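Local coordinates for putative secreted cellulose-binding protein (Streptomyces coelicolor, PDB 4OY6) that probably cleaves cellulose oxidatively as a copper-dependent lytic polysaccharide monooxygenase of family AA10, at residues K101-V115 with V137-I151. Residues are numbered along the deposited sequence; the frame is centred on the assembly and turned at random.
Sequences KLHDQASHGADYFLV and VARTGSYGPSQNYEI. With NA (sodium ion), chain L; ZN (zinc ion), chain H; CU (copper (II) ion), chain B.
His103 binds metal through both ring nitrogens: ND1 (2.0 Å) and Asn148 OD1 (1.9 Å) from the neighbouring strand, with a water, hold an ion modelled as sodium, while NE2 shares a zinc ion with Gln105 OE1. Both distances are short for sodium, which leaves the ion's identity doubtful. Next along strand 101-104, Asp104 OD2 accepts from Tyr149 OH (2.6 Å) on its anti lone pair, and the OH itself accepts from Gly109 N (2.8 Å), tying the metal-bearing loop to strand 148-151. Asp104 OD2 also accepts from His108 N, on its syn side, and Asp104 OD1 receives Ala106 N, closing an Asx turn. With CG anti to the backbone N (chi1 180°), Asp104 reaches both the turn and Tyr149; carboxylate and phenol together brace the loop carrying His108, whose NE2 binds copper with His1. A phenylalanine in place of Tyr149 would probably leave Gly109 N and one lone pair of Asp104 without their mate and let the copper loop shift. The contact bridges the two sheets of the LPMO beta-sandwich: strand 101-104 runs antiparallel to 148-151, and strand 112-115 antiparallel to 137-139, where Val137 N and Ala138 N both donate to Val115 O in a classic beta bulge. Between the sheets, the edge of Phe113 meets the face of Tyr143 in a T-shaped pair, planes 88° apart, and Ile151 CD1 makes a CH-pi contact over one Phe113 face. Thr140 OG1 accepts from Phe113 N at 2.9 Å. The extended Arg139 lays NH2 over the centre of the Tyr112 ring, a cation-pi pair with CZ 4.3 Å from the ring centroid.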
ATOM      1  N   LYS A 101       6.751   5.169  -6.484  1.00  8.18           N
ATOM      2  CA  LYS A 101       8.148   5.080  -6.070  0.50  8.94           C
ATOM      3  C   LYS A 101       8.247   4.208  -4.846  1.00  8.92           C
ATOM      4  O   LYS A 101       7.611   4.459  -3.833  1.00  8.98           O
ATOM      5  CB  LYS A 101       8.753   6.450  -5.776  0.50  9.98           C
ATOM      6  CG  LYS A 101      10.221   6.358  -5.378  0.50 10.96           C
ATOM      7  CD  LYS A 101      10.784   7.736  -5.099  0.50 14.24           C
ATOM      8  CE  LYS A 101      12.202   7.665  -4.582  0.50 18.12           C
ATOM      9  NZ  LYS A 101      12.782   9.025  -4.440  0.50 22.64           N
ATOM     10  N   LEU A 102       9.059   3.176  -4.971  1.00  9.45           N
ATOM     11  CA  LEU A 102       9.382   2.314  -3.875  1.00  9.94           C
ATOM     12  C   LEU A 102      10.818   2.493  -3.420  1.00 10.28           C
ATOM     13  O   LEU A 102      11.731   2.653  -4.235  1.00 13.93           O
ATOM     14  CB  LEU A 102       9.223   0.855  -4.231  1.00 12.56           C
ATOM     15  CG  LEU A 102       7.815   0.411  -4.523  1.00 13.62           C
ATOM     16  CD1 LEU A 102       7.562   0.452  -6.018  1.00 15.02           C
ATOM     17  CD2 LEU A 102       7.580  -0.970  -3.914  1.00 13.38           C
ATOM     18  N   HIS A 103      11.015   2.444  -2.109  1.00  9.78           N
ATOM     19  CA  HIS A 103      12.345   2.440  -1.538  1.00 10.26           C
ATOM     20  C   HIS A 103      12.572   1.053  -0.988  1.00 10.18           C
ATOM     21  O   HIS A 103      11.731   0.538  -0.259  1.00 10.36           O
ATOM     22  CB  HIS A 103      12.461   3.475  -0.413  1.00 12.10           C
ATOM     23  CG  HIS A 103      13.835   3.565   0.146  1.00 14.49           C
ATOM     24  ND1 HIS A 103      14.855   4.187  -0.533  1.00 15.48           N
ATOM     25  CD2 HIS A 103      14.374   3.099   1.288  1.00 19.02           C
ATOM     26  CE1 HIS A 103      15.971   4.090   0.163  1.00 16.69           C
ATOM     27  NE2 HIS A 103      15.702   3.448   1.275  1.00 20.26           N
ATOM     28  N   ASP A 104      13.730   0.494  -1.323  1.00 10.25           N
ATOM     29  CA  ASP A 104      14.148  -0.856  -0.930  1.00 10.12           C
ATOM     30  C   ASP A 104      15.481  -0.793  -0.214  1.00 11.52           C
ATOM     31  O   ASP A 104      16.485  -0.442  -0.817  1.00 15.58           O
ATOM     32  CB  ASP A 104      14.243  -1.755  -2.177  1.00 11.54           C
ATOM     33  CG  ASP A 104      14.675  -3.179  -1.882  1.00 11.71           C
ATOM     34  OD1 ASP A 104      14.805  -3.552  -0.691  1.00 11.76           O
ATOM     35  OD2 ASP A 104      14.861  -3.911  -2.883  1.00 12.13           O
ATOM     36  N   GLN A 105      15.475  -1.149   1.062  1.00 11.78           N
ATOM     37  CA  GLN A 105      16.677  -1.123   1.886  1.00 15.02           C
ATOM     38  C   GLN A 105      17.740  -2.141   1.442  1.00 15.98           C
ATOM     39  O   GLN A 105      18.898  -2.007   1.786  1.00 24.29           O
ATOM     40  CB  GLN A 105      16.318  -1.368   3.371  1.00 16.79           C
ATOM     41  CG  GLN A 105      15.283  -0.411   3.985  1.00 21.09           C
ATOM     42  CD  GLN A 105      15.684   1.060   4.037  1.00 25.07           C
ATOM     43  OE1 GLN A 105      16.307   1.599   3.129  1.00 33.11           O
ATOM     44  NE2 GLN A 105      15.287   1.723   5.112  1.00 40.42           N
ATOM     45  N   ALA A 106      17.322  -3.161   0.711  1.00 12.56           N
ATOM     46  CA  ALA A 106      18.161  -4.319   0.398  1.00 13.03           C
ATOM     47  C   ALA A 106      18.526  -4.462  -1.093  1.00 13.99           C
ATOM     48  O   ALA A 106      19.295  -5.350  -1.443  1.00 16.13           O
ATOM     49  CB  ALA A 106      17.466  -5.582   0.872  1.00 14.30           C
ATOM     50  N   SER A 107      18.000  -3.619  -1.970  1.00 13.17           N
ATOM     51  CA  SER A 107      18.265  -3.754  -3.409  1.00 13.75           C
ATOM     52  C   SER A 107      18.020  -5.169  -3.925  1.00 14.17           C
ATOM     53  O   SER A 107      18.864  -5.782  -4.598  1.00 16.37           O
ATOM     54  CB  SER A 107      19.679  -3.285  -3.775  1.00 16.03           C
ATOM     55  OG  SER A 107      19.885  -1.945  -3.356  1.00 17.33           O
ATOM     56  N   HIS A 108      16.861  -5.710  -3.590  1.00 12.85           N
ATOM     57  CA  HIS A 108      16.509  -7.054  -4.047  1.00 12.26           C
ATOM     58  C   HIS A 108      16.266  -7.188  -5.542  1.00 12.79           C
ATOM     59  O   HIS A 108      16.392  -8.282  -6.078  1.00 16.81           O
ATOM     60  CB  HIS A 108      15.245  -7.546  -3.368  1.00 12.82           C
ATOM     61  CG  HIS A 108      15.340  -7.716  -1.895  1.00 12.34           C
ATOM     62  ND1 HIS A 108      16.279  -8.506  -1.295  1.00 12.94           N
ATOM     63  CD2 HIS A 108      14.540  -7.266  -0.904  1.00 12.35           C
ATOM     64  CE1 HIS A 108      16.083  -8.508   0.008  1.00 12.42           C
ATOM     65  NE2 HIS A 108      15.025  -7.771   0.273  1.00 12.45           N
ATOM     66  N   GLY A 109      15.886  -6.100  -6.207  1.00 12.20           N
ATOM     67  CA  GLY A 109      15.295  -6.176  -7.524  1.00 12.56           C
ATOM     68  C   GLY A 109      13.837  -6.613  -7.453  1.00 12.24           C
ATOM     69  O   GLY A 109      13.300  -6.976  -6.391  1.00 11.57           O
ATOM     70  N   ALA A 110      13.199  -6.529  -8.604  1.00 11.35           N
ATOM     71  CA  ALA A 110      11.826  -6.995  -8.792  1.00 10.54           C
ATOM     72  C   ALA A 110      11.749  -7.929  -9.985  1.00 10.92           C
ATOM     73  O   ALA A 110      12.273  -7.594 -11.047  1.00 12.92           O
ATOM     74  CB  ALA A 110      10.858  -5.828  -8.976  1.00 11.19           C
ATOM     75  N   ASP A 111      11.048  -9.056  -9.839  1.00 11.10           N
ATOM     76  CA  ASP A 111      10.671  -9.855 -11.012  1.00 12.78           C
ATOM     77  C   ASP A 111       9.640  -9.088 -11.839  1.00 11.36           C
ATOM     78  O   ASP A 111       9.655  -9.131 -13.068  1.00 13.91           O
ATOM     79  CB  ASP A 111      10.088 -11.210 -10.594  1.00 14.03           C
ATOM     80  CG  ASP A 111      11.130 -12.173 -10.039  1.00 15.28           C
ATOM     81  OD1 ASP A 111      12.352 -11.866 -10.041  1.00 17.45           O
ATOM     82  OD2 ASP A 111      10.688 -13.245  -9.591  1.00 18.09           O
ATOM     83  N   TYR A 112       8.738  -8.407 -11.135  1.00 10.36           N
ATOM     84  CA  TYR A 112       7.713  -7.579 -11.734  1.00 10.55           C
ATOM     85  C   TYR A 112       7.030  -6.785 -10.616  1.00  9.40           C
ATOM     86  O   TYR A 112       7.112  -7.149  -9.436  1.00  9.85           O
ATOM     87  CB  TYR A 112       6.657  -8.417 -12.480  1.00 11.73           C
ATOM     88  CG  TYR A 112       5.984  -9.500 -11.667  1.00 11.68           C
ATOM     89  CD1 TYR A 112       4.862  -9.225 -10.902  1.00 12.77           C
ATOM     90  CD2 TYR A 112       6.494 -10.789 -11.619  1.00 13.33           C
ATOM     91  CE1 TYR A 112       4.248 -10.201 -10.142  1.00 13.38           C
ATOM     92  CE2 TYR A 112       5.865 -11.782 -10.876  1.00 14.37           C
ATOM     93  CZ  TYR A 112       4.754 -11.485 -10.128  1.00 14.63           C
ATOM     94  OH  TYR A 112       4.139 -12.448  -9.378  1.00 17.70           O
ATOM     95  N   PHE A 113       6.343  -5.722 -11.024  1.00  9.27           N
ATOM     96  CA  PHE A 113       5.326  -5.045 -10.229  1.00  8.77           C
ATOM     97  C   PHE A 113       3.994  -5.165 -10.935  1.00  9.00           C
ATOM     98  O   PHE A 113       3.909  -5.092 -12.156  1.00 10.45           O
ATOM     99  CB  PHE A 113       5.637  -3.549 -10.068  1.00  9.25           C
ATOM    100  CG  PHE A 113       6.936  -3.262  -9.361  1.00  8.99           C
ATOM    101  CD1 PHE A 113       6.991  -3.228  -7.989  1.00  9.67           C
ATOM    102  CD2 PHE A 113       8.100  -3.003 -10.070  1.00  9.79           C
ATOM    103  CE1 PHE A 113       8.173  -2.949  -7.331  1.00 10.02           C
ATOM    104  CE2 PHE A 113       9.293  -2.720  -9.412  1.00 10.36           C
ATOM    105  CZ  PHE A 113       9.327  -2.701  -8.042  1.00  9.86           C
ATOM    106  N   LEU A 114       2.946  -5.341 -10.142  1.00  8.09           N
ATOM    107  CA  LEU A 114       1.555  -5.189 -10.596  1.00  8.91           C
ATOM    108  C   LEU A 114       1.002  -3.969  -9.886  1.00  8.74           C
ATOM    109  O   LEU A 114       1.171  -3.816  -8.679  1.00 11.76           O
ATOM    110  CB  LEU A 114       0.707  -6.408 -10.247  1.00 11.54           C
ATOM    111  CG  LEU A 114       1.265  -7.755 -10.655  1.00 14.05           C
ATOM    112  CD1 LEU A 114       0.360  -8.864 -10.127  1.00 16.50           C
ATOM    113  CD2 LEU A 114       1.504  -7.871 -12.146  1.00 18.22           C
ATOM    114  N   VAL A 115       0.310  -3.107 -10.625  1.00  8.14           N
ATOM    115  CA  VAL A 115      -0.309  -1.948 -10.006  1.00  7.81           C
ATOM    116  C   VAL A 115      -1.782  -1.941 -10.403  1.00  7.12           C
ATOM    117  O   VAL A 115      -2.124  -2.054 -11.574  1.00  7.73           O
ATOM    118  CB  VAL A 115       0.349  -0.620 -10.448  1.00  8.48           C
ATOM    119  CG1 VAL A 115      -0.250   0.535  -9.670  1.00  9.20           C
ATOM    120  CG2 VAL A 115       1.859  -0.664 -10.280  1.00 10.39           C
ATOM    121  N   VAL A 137      -3.847  -1.270 -13.650  1.00  8.02           N
ATOM    122  CA  VAL A 137      -3.354  -0.118 -14.373  1.00  8.70           C
ATOM    123  C   VAL A 137      -1.951  -0.262 -14.944  1.00  8.79           C
ATOM    124  O   VAL A 137      -1.583   0.487 -15.838  1.00  9.16           O
ATOM    125  CB  VAL A 137      -3.517   1.182 -13.609  1.00 10.77           C
ATOM    126  CG1 VAL A 137      -4.991   1.450 -13.307  1.00 11.98           C
ATOM    127  CG2 VAL A 137      -2.667   1.167 -12.366  1.00 10.84           C
ATOM    128  N   ALA A 138      -1.165  -1.215 -14.440  1.00  8.31           N
ATOM    129  CA  ALA A 138       0.154  -1.492 -15.023  1.00  9.14           C
ATOM    130  C   ALA A 138       0.632  -2.859 -14.580  1.00  9.09           C
ATOM    131  O   ALA A 138       0.297  -3.317 -13.496  1.00  9.30           O
ATOM    132  CB  ALA A 138       1.193  -0.460 -14.578  1.00 10.24           C
ATOM    133  N   ARG A 139       1.400  -3.495 -15.459  1.00  9.42           N
ATOM    134  CA  ARG A 139       2.254  -4.608 -15.058  1.00  9.91           C
ATOM    135  C   ARG A 139       3.614  -4.338 -15.665  1.00 10.09           C
ATOM    136  O   ARG A 139       3.675  -3.900 -16.817  1.00 12.54           O
ATOM    137  CB  ARG A 139       1.740  -5.971 -15.549  1.00 13.68           C
ATOM    138  CG  ARG A 139       2.641  -7.122 -15.114  1.00 20.48           C
ATOM    139  CD  ARG A 139       2.017  -8.497 -15.285  1.00 25.82           C
ATOM    140  NE  ARG A 139       2.940  -9.510 -14.759  1.00 28.03           N
ATOM    141  CZ  ARG A 139       2.588 -10.656 -14.183  1.00 30.30           C
ATOM    142  NH1 ARG A 139       1.302 -10.996 -14.042  1.00 38.48           N
ATOM    143  NH2 ARG A 139       3.540 -11.477 -13.731  1.00 29.41           N
ATOM    144  N   THR A 140       4.689  -4.581 -14.922  1.00 10.42           N
ATOM    145  CA  THR A 140       6.008  -4.300 -15.440  1.00 11.29           C
ATOM    146  C   THR A 140       6.769  -5.577 -15.682  1.00 12.13           C
ATOM    147  O   THR A 140       6.372  -6.650 -15.248  1.00 12.87           O
ATOM    148  CB  THR A 140       6.853  -3.448 -14.460  1.00 10.82           C
ATOM    149  OG1 THR A 140       7.317  -4.239 -13.355  1.00 10.35           O
ATOM    150  CG2 THR A 140       6.087  -2.263 -13.907  1.00 12.17           C
ATOM    151  N   GLY A 141       7.895  -5.433 -16.368  1.00 13.80           N
ATOM    152  CA  GLY A 141       8.930  -6.468 -16.362  1.00 14.56           C
ATOM    153  C   GLY A 141       9.839  -6.325 -15.157  1.00 14.12           C
ATOM    154  O   GLY A 141       9.531  -5.651 -14.167  1.00 13.34           O
ATOM    155  N   SER A 142      10.996  -6.947 -15.260  1.00 14.26           N
ATOM    156  CA  SER A 142      11.908  -6.999 -14.150  1.00 13.66           C
ATOM    157  C   SER A 142      12.669  -5.678 -13.986  1.00 13.24           C
ATOM    158  O   SER A 142      12.880  -4.931 -14.928  1.00 15.93           O
ATOM    159  CB  SER A 142      12.853  -8.198 -14.336  1.00 16.17           C
ATOM    160  OG  SER A 142      13.716  -7.993 -15.415  1.00 22.88           O
ATOM    161  N   TYR A 143      13.052  -5.412 -12.745  1.00 12.18           N
ATOM    162  CA  TYR A 143      13.911  -4.306 -12.378  1.00 13.24           C
ATOM    163  C   TYR A 143      15.152  -4.901 -11.711  1.00 13.74           C
ATOM    164  O   TYR A 143      15.035  -5.750 -10.821  1.00 13.63           O
ATOM    165  CB  TYR A 143      13.233  -3.379 -11.362  1.00 12.68           C
ATOM    166  CG  TYR A 143      12.199  -2.421 -11.904  1.00 11.57           C
ATOM    167  CD1 TYR A 143      11.060  -2.875 -12.543  1.00 12.20           C
ATOM    168  CD2 TYR A 143      12.354  -1.060 -11.742  1.00 12.45           C
ATOM    169  CE1 TYR A 143      10.105  -1.992 -13.011  1.00 11.96           C
ATOM    170  CE2 TYR A 143      11.398  -0.169 -12.184  1.00 12.99           C
ATOM    171  CZ  TYR A 143      10.278  -0.644 -12.846  1.00 11.49           C
ATOM    172  OH  TYR A 143       9.291   0.215 -13.284  1.00 12.64           O
ATOM    173  N   GLY A 144      16.327  -4.412 -12.086  1.00 15.15           N
ATOM    174  CA  GLY A 144      17.570  -4.795 -11.427  1.00 15.20           C
ATOM    175  C   GLY A 144      17.654  -4.270 -10.003  1.00 14.65           C
ATOM    176  O   GLY A 144      16.898  -3.392  -9.603  1.00 14.59           O
ATOM    177  N   PRO A 145      18.566  -4.824  -9.211  1.00 16.55           N
ATOM    178  CA  PRO A 145      18.763  -4.342  -7.857  1.00 16.23           C
ATOM    179  C   PRO A 145      18.981  -2.836  -7.809  1.00 15.96           C
ATOM    180  O   PRO A 145      19.777  -2.285  -8.577  1.00 18.01           O
ATOM    181  CB  PRO A 145      20.016  -5.089  -7.408  1.00 18.06           C
ATOM    182  CG  PRO A 145      19.958  -6.359  -8.168  1.00 21.61           C
ATOM    183  CD  PRO A 145      19.420  -5.985  -9.514  1.00 19.67           C
ATOM    184  N   SER A 146      18.261  -2.175  -6.912  1.00 15.36           N
ATOM    185  CA  SER A 146      18.403  -0.743  -6.695  1.00 14.04           C
ATOM    186  C   SER A 146      17.769  -0.406  -5.356  1.00 13.32           C
ATOM    187  O   SER A 146      16.928  -1.151  -4.870  1.00 14.00           O
ATOM    188  CB  SER A 146      17.693   0.047  -7.803  1.00 15.22           C
ATOM    189  OG  SER A 146      17.922   1.439  -7.672  1.00 17.94           O
ATOM    190  N   GLN A 147      18.187   0.714  -4.772  1.00 14.72           N
ATOM    191  CA  GLN A 147      17.548   1.206  -3.563  1.00 13.71           C
ATOM    192  C   GLN A 147      16.205   1.884  -3.819  1.00 12.24           C
ATOM    193  O   GLN A 147      15.445   2.099  -2.878  1.00 13.25           O
ATOM    194  CB  GLN A 147      18.463   2.148  -2.800  1.00 17.89           C
ATOM    195  CG  GLN A 147      19.564   1.419  -2.056  1.00 23.26           C
ATOM    196  CD  GLN A 147      19.877   2.134  -0.769  1.00 34.17           C
ATOM    197  OE1 GLN A 147      20.389   3.248  -0.793  1.00 49.69           O
ATOM    198  NE2 GLN A 147      19.524   1.527   0.364  1.00 46.33           N
ATOM    199  N   ASN A 148      15.924   2.232  -5.077  1.00 12.60           N
ATOM    200  CA  ASN A 148      14.645   2.812  -5.431  1.00 12.53           C
ATOM    201  C   ASN A 148      14.166   2.221  -6.752  1.00 12.39           C
ATOM    202  O   ASN A 148      14.972   1.990  -7.644  1.00 14.79           O
ATOM    203  CB  ASN A 148      14.765   4.338  -5.522  1.00 15.05           C
ATOM    204  CG  ASN A 148      15.193   4.950  -4.211  1.00 16.56           C
ATOM    205  OD1 ASN A 148      14.373   5.136  -3.300  1.00 17.05           O
ATOM    206  ND2 ASN A 148      16.489   5.232  -4.078  1.00 18.48           N
ATOM    207  N   TYR A 149      12.860   2.017  -6.859  1.00 11.00           N
ATOM    208  CA  TYR A 149      12.214   1.605  -8.111  1.00 10.62           C
ATOM    209  C   TYR A 149      11.117   2.611  -8.423  1.00 10.53           C
ATOM    210  O   TYR A 149      10.361   3.001  -7.523  1.00 11.91           O
ATOM    211  CB  TYR A 149      11.600   0.190  -8.007  1.00 11.08           C
ATOM    212  CG  TYR A 149      12.515  -0.821  -7.356  1.00 11.37           C
ATOM    213  CD1 TYR A 149      13.672  -1.256  -7.985  1.00 11.92           C
ATOM    214  CD2 TYR A 149      12.242  -1.317  -6.103  1.00 10.76           C
ATOM    215  CE1 TYR A 149      14.529  -2.146  -7.355  1.00 11.94           C
ATOM    216  CE2 TYR A 149      13.075  -2.221  -5.483  1.00 11.32           C
ATOM    217  CZ  TYR A 149      14.232  -2.625  -6.101  1.00 11.05           C
ATOM    218  OH  TYR A 149      15.095  -3.501  -5.472  1.00 12.83           O
ATOM    219  N   GLU A 150      10.994   2.994  -9.684  1.00 10.74           N
ATOM    220  CA  GLU A 150       9.931   3.871 -10.131  1.00 10.55           C
ATOM    221  C   GLU A 150       9.098   3.202 -11.222  1.00 10.04           C
ATOM    222  O   GLU A 150       9.658   2.644 -12.193  1.00 12.59           O
ATOM    223  CB  GLU A 150      10.500   5.190 -10.666  1.00 13.33           C
ATOM    224  CG  GLU A 150      11.145   6.034  -9.592  1.00 16.66           C
ATOM    225  CD  GLU A 150      11.481   7.445 -10.017  1.00 23.97           C
ATOM    226  OE1 GLU A 150      11.256   7.824 -11.177  1.00 31.20           O
ATOM    227  OE2 GLU A 150      11.970   8.194  -9.156  1.00 32.39           O
ATOM    228  N   ILE A 151       7.787   3.226 -11.037  1.00  9.86           N
ATOM    229  CA  ILE A 151       6.842   2.696 -12.007  1.00 10.08           C
ATOM    230  C   ILE A 151       6.011   3.865 -12.536  1.00  9.17           C
ATOM    231  O   ILE A 151       5.232   4.448 -11.787  1.00  9.83           O
ATOM    232  CB  ILE A 151       5.874   1.657 -11.423  1.00 11.27           C
ATOM    233  CG1 ILE A 151       6.619   0.532 -10.707  1.00 14.17           C
ATOM    234  CG2 ILE A 151       4.993   1.100 -12.533  1.00 11.88           C
ATOM    235  CD1 ILE A 151       6.052   0.175  -9.378  1.00 20.70           C
TER
HETATM  236 NA    NA L 311      14.672   5.923  -1.547  1.00 20.07          NA
HETATM  237 ZN    ZN H 307      16.999   3.279   2.710  0.50 25.05          ZN
HETATM  238 CU    CU B 301      14.280  -7.354   2.042  0.95 12.26          CU
HETATM  239  O   HOH W   1      13.021   7.101  -1.203  1.00 28.69           O